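Local coordinates for protein gp18 (Listeria monocytogenes EGD-e, PDB 3GS9), which is a prophage tail protein of the endopeptidase tail family, probably a structural component of the phage tail whose exact role is not established, at residues S30-E33 against N34-S38; N149-T152 against L153-L157; E263-D266 against Y267-T271. All coordinates share one frame; numbering follows the deposited sequence.

Contact 1 of 3, residues S30-E33 against N34-S38; sequences SWTE and NEMWS
S30-T32 and M36-S38 run antiparallel as a tight beta hairpin, axes 4.6 Å apart, with S30-S38 and T32-M36 as hydrogen-bonded pairs and W31-W37 as the non-hydrogen-bonded pair between them. The turn carries a classic beta bulge: two residues, E35 and M36, stand opposite the single T32, whose O accepts from E35 N at 3.0 Å and from M36 N at 3.1 Å. The second donor lies in the carbonyl plane, while the first is tilted 32° from it. On one face of the hairpin the two indoles form a T-shaped pair. The edge of W31 is directed at the face of W37, with five-membered ring centroids 5.6 Å apart and planes at 86°; W31 CD1 also reaches W37 CB at 4.0 Å. W31 has CG anti to its own N (chi1 165°), and in this pose its NE1 donates in the ring plane to a water, 3.1 Å away, that also accepts from N34 N at 2.8 Å. The ring edge is thereby tied to the turn. On the other face T32 lies beside selenomethionine M36, whose side chain has two conformers, so that contact is less certain. E33, at the turn, pairs through OE2 with R177. Beyond the hairpin, W37 stacks on H91 and meets F69 edge-to-face, T32 leans on I327 of helix 327-334, and S38 touches R88 of strand 83-90.

Contact 2 of 3, residues N149-T152 against L153-L157; sequences NYLT and LIDQL
N149 and L153 meet at the start of helix 150-161, where N149 is the N-cap and ends strand 141-149 just before the first turn. The backbone bonds across the contact are the i to i+4 ladder of an alpha helix: L153 N to N149 O at 3.1 Å, I154 N to Y150 O and D155 N to L151 O both at 2.9 Å, and Q156 N to T152 O. Side-chain capping adds to them. N149 OD1 accepts from T152 N at 3.0 Å, an almost straight bond (170°), although the donor stands above the carbonyl plane and not on a lone pair. The amide's other end is used as well: N149 ND2 donates to T152 OG1, also at 3.0 Å, tilted from the amide plane. With chi1 at 71°, the N149 side chain folds back over the first turn, where both ends of its amide bind T152. Two further polar groups bond outside the contact: Y150 OH to D122 O, and Q156 NE2 to D160 OD2, one turn further along. Among the buried side chains, I154 CG1 lies 3.2 Å from Y150 O and L153 CG 3.4 Å from N149 O, each beside the carbonyl one turn back. L157 packs on helix 111-118, and the Y150 ring stands edge-to-face with F119. Across the contact the side chains of L151 and D155 only graze each other, CG of L151 lying 4.2 Å from OD2 of D155.

Contact 3 of 3, residues E263-D266 against Y267-T271; sequences ELQD and YPATT
Q265 turns its amide onto the carbonyl of Y267, two residues on, and its side chain carries the polar link of this turn. From CB the chain leaves with CG anti to the backbone N (chi1 -174°), then bends at chi2 (71°), bringing the amide back toward the following residues. CG passes Y267 O at 3.5 Å and CD lies 3.8 Å from the same oxygen. At the tip NE2 donates to Y267 O at 3.0 Å in an almost straight bond; the acceptor sits in the plane of the Q265 amide, while the donor is tilted from the Y267 carbonyl plane. NE2 also comes within 4.0 Å of A269 CA, and it has a second acceptor in N322 O. OE1 accepts from the backbone N of the dimethyl-lysine at position 324, and these bonds together fix the flip of the amide. The D266 carboxylate runs alongside the Y267 ring, their planes 71° apart, with D266 OD1 3.4 Å from Y267 CD2 and D266 O over one face of the ring. D266 OD2 is hydrogen-bonded to S231 OG. Further on, T270 OG1 donates to P268 O at 2.9 Å and is also bonded to Y299 OH. The backbone around Q265 is an inverse gamma turn, closed by a weak bond from D266 N to L264 O, and it leads the loop into strand 269-274 of the mixed sheet.

In the fold
All three contacts are local, and they follow one another along the chain. Contact 1 belongs to the N-terminal domain of the prophage endopeptidase tail family; contacts 2 and 3 both fall in the larger part of the protein that follows, though their centres are 26 Å apart. Contact 3 is the buried one, whereas contacts 1 and 2 are partly buried, each with one exposed residue. Their chemistry follows the elements they hold: paired strands with a T-shaped indole pair in contact 1, a capped helix start in contact 2, and a side-chain amide binding backbone in contact 3. Contacts 1 and 3 both border helix 327-334 and strand 297-305, while contact 2 packs against helix 111-118.

Contact 1 of 3, residues S30-E33 against N34-S38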
ATOM      1  N   SER A  30     -25.405  -6.527  -0.928  1.00 13.94           N
ATOM      2  CA  SER A  30     -24.511  -5.502  -1.485  1.00 15.36           C
ATOM      3  C   SER A  30     -23.761  -6.098  -2.672  1.00 16.17           C
ATOM      4  O   SER A  30     -23.371  -7.252  -2.639  1.00 17.08           O
ATOM      5  CB  SER A  30     -23.561  -4.978  -0.411  1.00 19.29           C
ATOM      6  OG  SER A  30     -24.264  -4.175   0.505  1.00 25.77           O
ATOM      7  N   TRP A  31     -23.615  -5.305  -3.729  1.00 17.12           N
ATOM      8  CA  TRP A  31     -22.878  -5.690  -4.914  1.00 14.30           C
ATOM      9  C   TRP A  31     -22.069  -4.481  -5.374  1.00 15.44           C
ATOM     10  O   TRP A  31     -22.552  -3.356  -5.345  1.00 17.73           O
ATOM     11  CB  TRP A  31     -23.799  -6.138  -6.038  1.00 17.57           C
ATOM     12  CG  TRP A  31     -23.125  -6.212  -7.372  1.00 14.82           C
ATOM     13  CD1 TRP A  31     -22.267  -7.182  -7.845  1.00 22.61           C
ATOM     14  CD2 TRP A  31     -23.187  -5.205  -8.390  1.00 14.11           C
ATOM     15  NE1 TRP A  31     -21.833  -6.850  -9.110  1.00 19.45           N
ATOM     16  CE2 TRP A  31     -22.376  -5.645  -9.470  1.00 19.80           C
ATOM     17  CE3 TRP A  31     -23.863  -3.991  -8.499  1.00 18.53           C
ATOM     18  CZ2 TRP A  31     -22.230  -4.907 -10.638  1.00 21.04           C
ATOM     19  CZ3 TRP A  31     -23.712  -3.255  -9.666  1.00 21.27           C
ATOM     20  CH2 TRP A  31     -22.921  -3.729 -10.723  1.00 20.46           C
ATOM     21  N   THR A  32     -20.845  -4.757  -5.761  1.00 14.65           N
ATOM     22  CA  THR A  32     -19.961  -3.768  -6.401  1.00 17.21           C
ATOM     23  C   THR A  32     -19.290  -4.480  -7.558  1.00 19.50           C
ATOM     24  O   THR A  32     -18.680  -5.519  -7.372  1.00 20.65           O
ATOM     25  CB  THR A  32     -18.870  -3.237  -5.498  1.00 20.75           C
ATOM     26  OG1 THR A  32     -19.434  -2.667  -4.319  1.00 23.65           O
ATOM     27  CG2 THR A  32     -18.040  -2.119  -6.248  1.00 20.22           C
ATOM     28  N   GLU A  33     -19.392  -3.870  -8.732  1.00 17.92           N
ATOM     29  CA  GLU A  33     -18.924  -4.445  -9.969  1.00 20.57           C
ATOM     30  C   GLU A  33     -17.499  -5.014  -9.887  1.00 20.21           C
ATOM     31  O   GLU A  33     -16.547  -4.278  -9.561  1.00 20.41           O
ATOM     32  CB  GLU A  33     -18.995  -3.364 -11.058  1.00 21.79           C
ATOM     33  CG  GLU A  33     -18.640  -3.861 -12.433  1.00 23.48           C
ATOM     34  CD  GLU A  33     -18.855  -2.784 -13.486  1.00 33.89           C
ATOM     35  OE1 GLU A  33     -19.965  -2.193 -13.549  1.00 50.03           O
ATOM     36  OE2 GLU A  33     -17.910  -2.557 -14.266  1.00 49.78           O
ATOM     37  N   ASN A  34     -17.383  -6.312 -10.182  1.00 23.97           N
ATOM     38  CA  ASN A  34     -16.116  -7.049 -10.125  1.00 21.64           C
ATOM     39  C   ASN A  34     -15.303  -6.847  -8.843  1.00 22.82           C
ATOM     40  O   ASN A  34     -14.060  -6.829  -8.870  1.00 25.72           O
ATOM     41  CB  ASN A  34     -15.265  -6.693 -11.329  1.00 22.22           C
ATOM     42  CG  ASN A  34     -15.793  -7.288 -12.573  1.00 22.70           C
ATOM     43  OD1 ASN A  34     -16.179  -8.463 -12.582  1.00 32.02           O
ATOM     44  ND2 ASN A  34     -15.803  -6.498 -13.664  1.00 36.93           N
ATOM     45  N   GLU A  35     -15.991  -6.715  -7.717  1.00 18.72           N
ATOM     46  CA  GLU A  35     -15.298  -6.585  -6.464  0.50 21.63           C
ATOM     47  C   GLU A  35     -15.950  -7.453  -5.419  1.00 20.72           C
ATOM     48  O   GLU A  35     -15.271  -8.247  -4.797  1.00 19.46           O
ATOM     49  CB  GLU A  35     -15.240  -5.126  -6.008  0.50 23.00           C
ATOM     50  CG  GLU A  35     -14.308  -4.245  -6.861  0.50 28.84           C
ATOM     51  CD  GLU A  35     -12.859  -4.728  -6.906  0.50 32.39           C
ATOM     52  OE1 GLU A  35     -12.328  -5.161  -5.862  0.50 37.28           O
ATOM     53  OE2 GLU A  35     -12.247  -4.661  -7.991  0.50 35.35           O
HETATM   54  N   MSE A  36     -17.258  -7.313  -5.234  1.00 19.73           N
HETATM   55  CA  MSE A  36     -17.940  -8.092  -4.199  0.50 23.00           C
HETATM   56  C   MSE A  36     -19.420  -8.260  -4.483  1.00 16.16           C
HETATM   57  O   MSE A  36     -20.026  -7.436  -5.131  1.00 17.59           O
HETATM   58  CB  MSE A  36     -17.741  -7.445  -2.830  0.50 23.91           C
HETATM   59  CG  MSE A  36     -18.271  -6.044  -2.702  0.50 28.69           C
HETATM   60 SE   MSE A  36     -18.318  -5.500  -0.816  0.38 38.56          SE
HETATM   61  CE  MSE A  36     -19.612  -6.759  -0.124  0.50 32.97           C
ATOM     62  N   TRP A  37     -19.984  -9.355  -3.985  1.00 18.07           N
ATOM     63  CA  TRP A  37     -21.395  -9.554  -3.981  1.00 16.35           C
ATOM     64  C   TRP A  37     -21.658 -10.414  -2.736  1.00 14.90           C
ATOM     65  O   TRP A  37     -21.140 -11.534  -2.646  1.00 16.73           O
ATOM     66  CB  TRP A  37     -21.832 -10.228  -5.269  1.00 16.36           C
ATOM     67  CG  TRP A  37     -23.299 -10.417  -5.407  1.00 17.58           C
ATOM     68  CD1 TRP A  37     -24.280  -9.874  -4.620  1.00 13.65           C
ATOM     69  CD2 TRP A  37     -23.963 -11.206  -6.388  1.00 14.22           C
ATOM     70  NE1 TRP A  37     -25.514 -10.280  -5.054  1.00 17.77           N
ATOM     71  CE2 TRP A  37     -25.339 -11.144  -6.111  1.00 15.64           C
ATOM     72  CE3 TRP A  37     -23.514 -12.027  -7.459  1.00 16.33           C
ATOM     73  CZ2 TRP A  37     -26.283 -11.787  -6.898  1.00 16.99           C
ATOM     74  CZ3 TRP A  37     -24.464 -12.677  -8.232  1.00 17.39           C
ATOM     75  CH2 TRP A  37     -25.821 -12.572  -7.937  1.00 18.64           C
ATOM     76  N   SER A  38     -22.440  -9.886  -1.793  1.00 14.15           N
ATOM     77  CA  SER A  38     -22.592 -10.560  -0.519  1.00 15.95           C
ATOM     78  C   SER A  38     -23.918 -10.216   0.122  1.00 16.97           C
ATOM     79  O   SER A  38     -24.587  -9.234  -0.271  1.00 16.53           O
ATOM     80  CB  SER A  38     -21.439 -10.162   0.410  1.00 20.08           C
ATOM     81  OG  SER A  38     -21.547  -8.821   0.863  1.00 18.93           O
TER
HETATM   82  O   HOH W   1     -19.541  -7.855 -10.916  1.00 25.50           O

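Contact 2 of 3, residues N149-T152 against L153-L157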
ATOM      1  N   ASN A 149      -5.397 -19.033  -9.705  1.00 14.64           N
ATOM      2  CA  ASN A 149      -6.711 -19.455  -9.252  1.00 13.65           C
ATOM      3  C   ASN A 149      -7.770 -18.997 -10.256  1.00 15.70           C
ATOM      4  O   ASN A 149      -7.546 -18.066 -11.025  1.00 16.31           O
ATOM      5  CB  ASN A 149      -7.032 -18.977  -7.839  1.00 16.62           C
ATOM      6  CG  ASN A 149      -7.264 -17.519  -7.776  1.00 20.60           C
ATOM      7  OD1 ASN A 149      -8.333 -17.045  -8.165  1.00 17.76           O
ATOM      8  ND2 ASN A 149      -6.234 -16.764  -7.361  1.00 23.25           N
ATOM      9  N   TYR A 150      -8.928 -19.634 -10.208  1.00 15.18           N
ATOM     10  CA  TYR A 150      -9.937 -19.403 -11.251  1.00 17.93           C
ATOM     11  C   TYR A 150     -10.445 -17.970 -11.282  1.00 16.85           C
ATOM     12  O   TYR A 150     -10.743 -17.433 -12.360  1.00 14.78           O
ATOM     13  CB  TYR A 150     -11.126 -20.357 -11.105  1.00 17.73           C
ATOM     14  CG  TYR A 150     -10.840 -21.845 -11.296  1.00 19.90           C
ATOM     15  CD1 TYR A 150      -9.620 -22.313 -11.800  1.00 20.77           C
ATOM     16  CD2 TYR A 150     -11.837 -22.765 -11.031  1.00 15.73           C
ATOM     17  CE1 TYR A 150      -9.390 -23.674 -11.979  1.00 17.67           C
ATOM     18  CE2 TYR A 150     -11.635 -24.134 -11.230  1.00 17.13           C
ATOM     19  CZ  TYR A 150     -10.419 -24.581 -11.693  1.00 20.15           C
ATOM     20  OH  TYR A 150     -10.232 -25.946 -11.856  1.00 22.49           O
ATOM     21  N   LEU A 151     -10.603 -17.346 -10.114  1.00 16.05           N
ATOM     22  CA  LEU A 151     -11.124 -15.986 -10.077  1.00 15.21           C
ATOM     23  C   LEU A 151     -10.125 -14.999 -10.717  1.00 15.42           C
ATOM     24  O   LEU A 151     -10.505 -14.135 -11.501  1.00 17.06           O
ATOM     25  CB  LEU A 151     -11.411 -15.587  -8.624  1.00 15.92           C
ATOM     26  CG  LEU A 151     -12.069 -14.236  -8.394  1.00 20.86           C
ATOM     27  CD1 LEU A 151     -13.377 -14.100  -9.141  1.00 24.26           C
ATOM     28  CD2 LEU A 151     -12.321 -14.052  -6.912  1.00 20.88           C
ATOM     29  N   THR A 152      -8.847 -15.121 -10.350  1.00 15.33           N
ATOM     30  CA  THR A 152      -7.809 -14.243 -10.908  1.00 16.78           C
ATOM     31  C   THR A 152      -7.725 -14.376 -12.437  1.00 14.78           C
ATOM     32  O   THR A 152      -7.618 -13.367 -13.168  1.00 14.93           O
ATOM     33  CB  THR A 152      -6.452 -14.527 -10.262  1.00 18.17           C
ATOM     34  OG1 THR A 152      -6.566 -14.219  -8.875  1.00 16.38           O
ATOM     35  CG2 THR A 152      -5.364 -13.688 -10.937  1.00 18.73           C
ATOM     36  N   LEU A 153      -7.855 -15.617 -12.915  1.00 14.37           N
ATOM     37  CA  LEU A 153      -7.821 -15.894 -14.341  1.00 17.37           C
ATOM     38  C   LEU A 153      -9.027 -15.253 -15.037  1.00 17.79           C
ATOM     39  O   LEU A 153      -8.877 -14.611 -16.082  1.00 14.82           O
ATOM     40  CB  LEU A 153      -7.728 -17.414 -14.607  1.00 13.47           C
ATOM     41  CG  LEU A 153      -6.395 -18.107 -14.218  1.00 13.32           C
ATOM     42  CD1 LEU A 153      -6.495 -19.596 -14.572  1.00 14.12           C
ATOM     43  CD2 LEU A 153      -5.182 -17.413 -14.872  1.00 14.95           C
ATOM     44  N   ILE A 154     -10.223 -15.435 -14.465  1.00 13.57           N
ATOM     45  CA  ILE A 154     -11.423 -14.809 -15.009  1.00 14.38           C
ATOM     46  C   ILE A 154     -11.231 -13.290 -15.073  1.00 12.44           C
ATOM     47  O   ILE A 154     -11.502 -12.645 -16.084  1.00 13.96           O
ATOM     48  CB  ILE A 154     -12.649 -15.175 -14.183  1.00 14.15           C
ATOM     49  CG1 ILE A 154     -13.024 -16.633 -14.426  1.00 14.70           C
ATOM     50  CG2 ILE A 154     -13.828 -14.242 -14.504  1.00 19.37           C
ATOM     51  CD1 ILE A 154     -14.173 -17.140 -13.574  1.00 16.93           C
ATOM     52  N   ASP A 155     -10.733 -12.709 -13.990  1.00 14.10           N
ATOM     53  CA  ASP A 155     -10.520 -11.259 -13.969  1.00 14.63           C
ATOM     54  C   ASP A 155      -9.587 -10.800 -15.073  1.00 11.73           C
ATOM     55  O   ASP A 155      -9.801  -9.735 -15.682  1.00 15.52           O
ATOM     56  CB  ASP A 155     -10.024 -10.831 -12.594  1.00 14.65           C
ATOM     57  CG  ASP A 155     -11.118 -10.883 -11.544  1.00 24.29           C
ATOM     58  OD1 ASP A 155     -12.263 -11.006 -11.932  1.00 21.77           O
ATOM     59  OD2 ASP A 155     -10.838 -10.760 -10.345  1.00 26.00           O
ATOM     60  N   GLN A 156      -8.558 -11.584 -15.361  1.00 14.06           N
ATOM     61  CA  GLN A 156      -7.664 -11.255 -16.467  1.00 14.04           C
ATOM     62  C   GLN A 156      -8.427 -11.250 -17.795  1.00 13.37           C
ATOM     63  O   GLN A 156      -8.279 -10.352 -18.623  1.00 14.63           O
ATOM     64  CB  GLN A 156      -6.578 -12.322 -16.584  1.00 14.06           C
ATOM     65  CG  GLN A 156      -5.587 -11.932 -17.620  1.00 20.35           C
ATOM     66  CD  GLN A 156      -4.646 -13.006 -17.930  1.00 26.96           C
ATOM     67  OE1 GLN A 156      -4.190 -13.749 -17.039  1.00 22.90           O
ATOM     68  NE2 GLN A 156      -4.351 -13.140 -19.215  1.00 19.66           N
ATOM     69  N   LEU A 157      -9.223 -12.289 -18.017  1.00 13.06           N
ATOM     70  CA  LEU A 157     -10.028 -12.377 -19.248  1.00 12.83           C
ATOM     71  C   LEU A 157     -10.964 -11.173 -19.405  1.00 12.67           C
ATOM     72  O   LEU A 157     -11.192 -10.694 -20.541  1.00 14.19           O
ATOM     73  CB  LEU A 157     -10.815 -13.696 -19.288  1.00 12.26           C
ATOM     74  CG  LEU A 157      -9.954 -14.977 -19.267  1.00 12.73           C
ATOM     75  CD1 LEU A 157     -10.817 -16.271 -19.221  1.00 15.83           C
ATOM     76  CD2 LEU A 157      -8.879 -14.997 -20.413  1.00 14.41           C
TER

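Contact 3 of 3, residues E263-D266 against Y267-T271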
ATOM      1  N   GLU A 263     -10.901   2.640 -22.147  1.00 19.79           N
ATOM      2  CA  GLU A 263     -10.060   3.145 -21.051  1.00 21.00           C
ATOM      3  C   GLU A 263     -10.006   4.689 -20.928  1.00 18.73           C
ATOM      4  O   GLU A 263      -9.774   5.201 -19.834  1.00 20.02           O
ATOM      5  CB  GLU A 263      -8.634   2.575 -21.217  1.00 20.27           C
ATOM      6  CG  GLU A 263      -7.821   2.378 -19.983  1.00 35.74           C
ATOM      7  CD  GLU A 263      -6.468   1.714 -20.294  1.00 32.87           C
ATOM      8  OE1 GLU A 263      -6.462   0.743 -21.088  1.00 49.26           O
ATOM      9  OE2 GLU A 263      -5.422   2.153 -19.742  1.00 48.56           O
ATOM     10  N   LEU A 264     -10.223   5.415 -22.028  1.00 16.77           N
ATOM     11  CA  LEU A 264     -10.055   6.886 -22.009  1.00 17.09           C
ATOM     12  C   LEU A 264     -11.112   7.622 -21.161  1.00 16.63           C
ATOM     13  O   LEU A 264     -12.325   7.563 -21.416  1.00 15.31           O
ATOM     14  CB  LEU A 264     -10.038   7.461 -23.418  1.00 18.84           C
ATOM     15  CG  LEU A 264      -9.702   8.932 -23.583  1.00 16.06           C
ATOM     16  CD1 LEU A 264      -8.302   9.229 -23.083  1.00 14.87           C
ATOM     17  CD2 LEU A 264      -9.888   9.334 -25.049  1.00 15.43           C
ATOM     18  N   GLN A 265     -10.616   8.380 -20.202  1.00 14.92           N
ATOM     19  CA  GLN A 265     -11.483   9.125 -19.292  1.00 14.69           C
ATOM     20  C   GLN A 265     -11.705  10.505 -19.903  1.00 15.96           C
ATOM     21  O   GLN A 265     -11.080  11.467 -19.464  1.00 15.70           O
ATOM     22  CB  GLN A 265     -10.845   9.268 -17.905  1.00 15.52           C
ATOM     23  CG  GLN A 265     -11.772   9.916 -16.860  1.00 17.20           C
ATOM     24  CD  GLN A 265     -12.879   8.959 -16.497  1.00 21.62           C
ATOM     25  OE1 GLN A 265     -12.607   7.813 -16.186  1.00 23.17           O
ATOM     26  NE2 GLN A 265     -14.124   9.393 -16.611  1.00 16.60           N
ATOM     27  N   ASP A 266     -12.572  10.585 -20.912  1.00 16.86           N
ATOM     28  CA  ASP A 266     -12.791  11.822 -21.666  1.00 15.44           C
ATOM     29  C   ASP A 266     -13.949  12.684 -21.143  1.00 17.47           C
ATOM     30  O   ASP A 266     -14.285  13.716 -21.747  1.00 16.57           O
ATOM     31  CB  ASP A 266     -12.936  11.541 -23.175  1.00 17.66           C
ATOM     32  CG  ASP A 266     -14.137  10.636 -23.539  1.00 16.41           C
ATOM     33  OD1 ASP A 266     -14.687   9.908 -22.680  1.00 18.33           O
ATOM     34  OD2 ASP A 266     -14.503  10.637 -24.737  1.00 18.13           O
ATOM     35  N   TYR A 267     -14.503  12.298 -19.991  1.00 18.24           N
ATOM     36  CA  TYR A 267     -15.467  13.150 -19.263  1.00 15.75           C
ATOM     37  C   TYR A 267     -15.024  13.239 -17.814  1.00 18.43           C
ATOM     38  O   TYR A 267     -14.342  12.318 -17.327  1.00 17.19           O
ATOM     39  CB  TYR A 267     -16.879  12.584 -19.326  1.00 17.32           C
ATOM     40  CG  TYR A 267     -17.482  12.705 -20.708  1.00 19.14           C
ATOM     41  CD1 TYR A 267     -18.150  13.867 -21.075  1.00 18.11           C
ATOM     42  CD2 TYR A 267     -17.364  11.688 -21.644  1.00 20.09           C
ATOM     43  CE1 TYR A 267     -18.686  14.008 -22.347  1.00 23.28           C
ATOM     44  CE2 TYR A 267     -17.893  11.826 -22.917  1.00 23.86           C
ATOM     45  CZ  TYR A 267     -18.550  12.987 -23.256  1.00 26.23           C
ATOM     46  OH  TYR A 267     -19.110  13.139 -24.500  1.00 25.62           O
ATOM     47  N   PRO A 268     -15.455  14.291 -17.104  1.00 17.52           N
ATOM     48  CA  PRO A 268     -15.077  14.425 -15.685  1.00 14.40           C
ATOM     49  C   PRO A 268     -15.401  13.155 -14.918  1.00 17.01           C
ATOM     50  O   PRO A 268     -16.445  12.549 -15.162  1.00 16.02           O
ATOM     51  CB  PRO A 268     -15.951  15.578 -15.206  1.00 16.92           C
ATOM     52  CG  PRO A 268     -16.077  16.450 -16.481  1.00 16.45           C
ATOM     53  CD  PRO A 268     -16.287  15.434 -17.548  1.00 15.03           C
ATOM     54  N   ALA A 269     -14.481  12.712 -14.067  1.00 16.48           N
ATOM     55  CA  ALA A 269     -14.709  11.507 -13.281  1.00 16.10           C
ATOM     56  C   ALA A 269     -15.835  11.831 -12.296  1.00 14.45           C
ATOM     57  O   ALA A 269     -15.686  12.681 -11.432  1.00 16.70           O
ATOM     58  CB  ALA A 269     -13.410  11.084 -12.572  1.00 18.52           C
ATOM     59  N   THR A 270     -16.946  11.107 -12.429  1.00 14.78           N
ATOM     60  CA  THR A 270     -18.211  11.436 -11.756  1.00 15.45           C
ATOM     61  C   THR A 270     -18.732  10.186 -11.083  1.00 17.25           C
ATOM     62  O   THR A 270     -19.009   9.160 -11.766  1.00 17.72           O
ATOM     63  CB  THR A 270     -19.257  11.936 -12.793  1.00 15.38           C
ATOM     64  OG1 THR A 270     -18.724  13.091 -13.460  1.00 15.38           O
ATOM     65  CG2 THR A 270     -20.591  12.275 -12.136  1.00 15.65           C
ATOM     66  N   THR A 271     -18.816  10.256  -9.760  1.00 16.69           N
ATOM     67  CA  THR A 271     -19.256   9.134  -8.935  1.00 17.20           C
ATOM     68  C   THR A 271     -20.190   9.650  -7.874  1.00 17.04           C
ATOM     69  O   THR A 271     -19.862  10.590  -7.163  1.00 18.10           O
ATOM     70  CB  THR A 271     -18.067   8.431  -8.236  1.00 17.60           C
ATOM     71  OG1 THR A 271     -17.180   7.892  -9.227  1.00 17.04           O
ATOM     72  CG2 THR A 271     -18.566   7.308  -7.294  1.00 17.61           C
TER